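Local atomic coordinates of hemolysin-related protein (Vibrio cholerae serotype O1, PDB entry 6MLT), a protein that is a secreted, calcium-binding component of the biofilm matrix that is thought to mediate bacterial adhesion through its beta-propeller and a carbohydrate-binding beta-prism lectin domain. Residues A514-E522 with V540-N551. Residues are numbered along the deposited sequence; the frame is centred on the assembly and turned at random.
Sequences ANSSGTLWE and VANDYDRESQVN
The hydroxyl oxygen of S516 is gripped by two successive backbone amides of the facing loop: V550 N and N551 N each donate to OG at 3.0 Å, the N551 bond nearly straight (171°). N542 O also lies 2.9 Å from S516 OG. A chi1 of 58° sets this hydroxyl between its own N and carbonyl carbon and turns it into the 540-551 loop, where V550 CB packs against it.

Both polar backbone atoms of S516 are bonded to the 540-551 loop. Its N donates to N551 OD1, in the plane of that side-chain carbonyl, while its O receives N542 N from above the peptide plane. N551 ND2 in turn donates to N515 OD1 at 3.2 Å; the two amides cross at nearly a right angle, and the donor lies above the N515 carbonyl plane, off its lone pairs. With CG anti to the backbone N (chi1 -168°), N515 reaches back so that its ND2 donates to V540 O.

N542 fastens the next turn with both ends of its amide. OD1 receives G518 N at 2.8 Å on an in-plane lone pair, and ND2 donates to S517 OG, which also accepts from T519 N in an ST turn. S517 OG donates to the syn lone pair of E522 OE2 (2.6 Å), and a water joins that carboxylate oxygen to V540 O. S548 presses CB against S517 O; R496 donates to both S517 O and S548 OG.

This largely buried polar seam joins the loop leaving edge strand 509-514 of one four-stranded antiparallel sheet, consistent with a propeller blade, to the end of strand 536-541 in the next, a sheet in which strand 553-559 lies between 536-541 and the N-terminal strand 13-19.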
# COMPACT_ATOMS: atom_id res chain seq x y z
N ALA A 514 -0.47 1.94 28.64
CA ALA A 514 0.82 2.27 29.21
C ALA A 514 1.90 1.39 28.60
O ALA A 514 1.82 0.16 28.67
CB ALA A 514 0.78 2.10 30.73
N ASN A 515 2.91 2.02 28.00
CA ASN A 515 3.96 1.31 27.29
C ASN A 515 5.10 2.29 27.05
O ASN A 515 4.91 3.30 26.36
CB ASN A 515 3.43 0.75 25.96
CG ASN A 515 4.39 -0.24 25.31
OD1 ASN A 515 4.54 -1.37 25.77
ND2 ASN A 515 5.01 0.18 24.22
N SER A 516 6.27 2.01 27.63
CA SER A 516 7.36 2.98 27.63
C SER A 516 8.43 2.63 26.60
O SER A 516 8.62 1.47 26.23
CB SER A 516 8.01 3.07 29.01
OG SER A 516 8.50 1.82 29.46
N SER A 517 9.14 3.67 26.15
CA SER A 517 10.27 3.50 25.25
C SER A 517 11.10 4.77 25.22
O SER A 517 10.55 5.88 25.26
CB SER A 517 9.80 3.15 23.83
OG SER A 517 10.92 3.02 22.96
N GLY A 518 12.42 4.61 25.14
CA GLY A 518 13.28 5.72 24.77
C GLY A 518 12.95 6.26 23.39
O GLY A 518 13.20 7.43 23.10
N THR A 519 12.35 5.41 22.55
CA THR A 519 11.89 5.64 21.18
C THR A 519 13.06 5.75 20.21
O THR A 519 14.04 6.47 20.44
CB THR A 519 10.99 6.88 21.05
OG1 THR A 519 11.74 8.09 21.23
CG2 THR A 519 9.83 6.83 22.05
N LEU A 520 12.95 4.97 19.14
CA LEU A 520 13.76 5.14 17.95
C LEU A 520 12.79 5.35 16.81
O LEU A 520 12.23 6.45 16.67
CB LEU A 520 14.69 3.93 17.77
CG LEU A 520 15.83 3.80 18.77
CD1 LEU A 520 16.48 2.44 18.60
CD2 LEU A 520 16.84 4.92 18.57
N TRP A 521 12.50 4.32 16.00
CA TRP A 521 11.49 4.43 14.96
C TRP A 521 10.58 3.21 14.93
O TRP A 521 9.98 2.91 13.89
CB TRP A 521 12.17 4.65 13.59
CG TRP A 521 13.36 3.77 13.39
CD1 TRP A 521 13.39 2.53 12.81
CD2 TRP A 521 14.71 4.06 13.78
NE1 TRP A 521 14.67 2.04 12.82
CE2 TRP A 521 15.49 2.95 13.42
CE3 TRP A 521 15.32 5.15 14.41
CZ2 TRP A 521 16.86 2.89 13.66
CZ3 TRP A 521 16.69 5.09 14.65
CH2 TRP A 521 17.44 3.97 14.27
N GLU A 522 10.43 2.51 16.05
CA GLU A 522 9.54 1.36 16.13
C GLU A 522 8.09 1.81 16.04
O GLU A 522 7.77 2.99 16.21
CB GLU A 522 9.79 0.58 17.43
CG GLU A 522 9.24 1.23 18.71
CD GLU A 522 10.19 2.21 19.42
OE1 GLU A 522 11.09 2.80 18.78
OE2 GLU A 522 10.00 2.39 20.65
N VAL A 540 6.39 -3.18 21.50
CA VAL A 540 7.65 -3.43 22.20
C VAL A 540 7.88 -2.31 23.21
O VAL A 540 7.38 -1.19 23.05
CB VAL A 540 8.82 -3.55 21.21
CG1 VAL A 540 8.51 -4.63 20.18
CG2 VAL A 540 9.09 -2.21 20.52
N ALA A 541 8.64 -2.62 24.25
CA ALA A 541 8.82 -1.69 25.36
C ALA A 541 10.22 -1.82 25.93
O ALA A 541 10.87 -2.87 25.84
CB ALA A 541 7.80 -1.94 26.47
N ASN A 542 10.68 -0.72 26.52
CA ASN A 542 11.95 -0.68 27.23
C ASN A 542 11.83 0.34 28.34
O ASN A 542 11.05 1.30 28.24
CB ASN A 542 13.10 -0.35 26.28
CG ASN A 542 12.85 0.93 25.51
OD1 ASN A 542 13.10 2.03 26.00
ND2 ASN A 542 12.34 0.79 24.29
N ASP A 543 12.63 0.15 29.40
CA ASP A 543 12.53 1.00 30.58
C ASP A 543 13.90 1.37 31.12
O ASP A 543 14.03 1.68 32.32
CB ASP A 543 11.69 0.33 31.67
CG ASP A 543 12.21 -1.04 32.06
OD1 ASP A 543 13.33 -1.41 31.64
OD2 ASP A 543 11.50 -1.75 32.81
N TYR A 544 14.93 1.37 30.27
CA TYR A 544 16.27 1.71 30.72
C TYR A 544 16.39 3.20 31.05
O TYR A 544 17.25 3.57 31.85
CB TYR A 544 17.31 1.34 29.65
CG TYR A 544 17.16 2.15 28.38
CD1 TYR A 544 17.77 3.40 28.24
CD2 TYR A 544 16.40 1.67 27.32
CE1 TYR A 544 17.62 4.14 27.08
CE2 TYR A 544 16.25 2.41 26.16
CZ TYR A 544 16.86 3.65 26.05
OH TYR A 544 16.69 4.39 24.90
N ASP A 545 15.56 4.05 30.46
CA ASP A 545 15.68 5.50 30.61
C ASP A 545 14.71 6.00 31.68
O ASP A 545 13.54 5.61 31.71
CB ASP A 545 15.40 6.21 29.28
CG ASP A 545 15.71 7.70 29.33
OD1 ASP A 545 15.01 8.44 30.04
OD2 ASP A 545 16.67 8.12 28.64
N ARG A 546 15.21 6.89 32.55
CA ARG A 546 14.41 7.37 33.67
C ARG A 546 13.15 8.08 33.22
O ARG A 546 12.15 8.07 33.94
CB ARG A 546 15.25 8.31 34.54
N GLU A 547 13.16 8.69 32.04
CA GLU A 547 11.99 9.38 31.51
C GLU A 547 11.03 8.46 30.76
O GLU A 547 10.04 8.95 30.21
CB GLU A 547 12.43 10.53 30.60
CG GLU A 547 13.18 11.64 31.32
CD GLU A 547 13.47 12.83 30.43
OE1 GLU A 547 13.64 12.64 29.21
OE2 GLU A 547 13.51 13.97 30.95
N SER A 548 11.30 7.16 30.72
CA SER A 548 10.41 6.22 30.04
C SER A 548 10.55 4.86 30.73
O SER A 548 11.02 3.87 30.17
CB SER A 548 10.70 6.14 28.54
OG SER A 548 12.08 5.95 28.28
N GLN A 549 10.10 4.80 31.98
CA GLN A 549 10.35 3.66 32.86
C GLN A 549 9.01 3.07 33.30
O GLN A 549 8.56 3.30 34.43
CB GLN A 549 11.21 4.10 34.05
CG GLN A 549 12.04 3.00 34.67
CD GLN A 549 13.31 3.52 35.30
OE1 GLN A 549 13.26 4.23 36.30
NE2 GLN A 549 14.46 3.19 34.71
N VAL A 550 8.37 2.31 32.41
CA VAL A 550 7.10 1.67 32.72
C VAL A 550 7.25 0.16 32.63
O VAL A 550 6.93 -0.57 33.57
CB VAL A 550 5.98 2.15 31.78
CG1 VAL A 550 4.68 1.37 32.04
CG2 VAL A 550 5.75 3.64 31.95
N ASN A 551 7.72 -0.32 31.48
CA ASN A 551 7.79 -1.76 31.23
C ASN A 551 8.88 -2.04 30.21
O ASN A 551 9.48 -1.13 29.64
CB ASN A 551 6.42 -2.29 30.77
CG ASN A 551 5.92 -1.63 29.49
OD1 ASN A 551 6.22 -0.47 29.21
ND2 ASN A 551 5.15 -2.37 28.70
O HOH W 1 7.65 1.28 21.67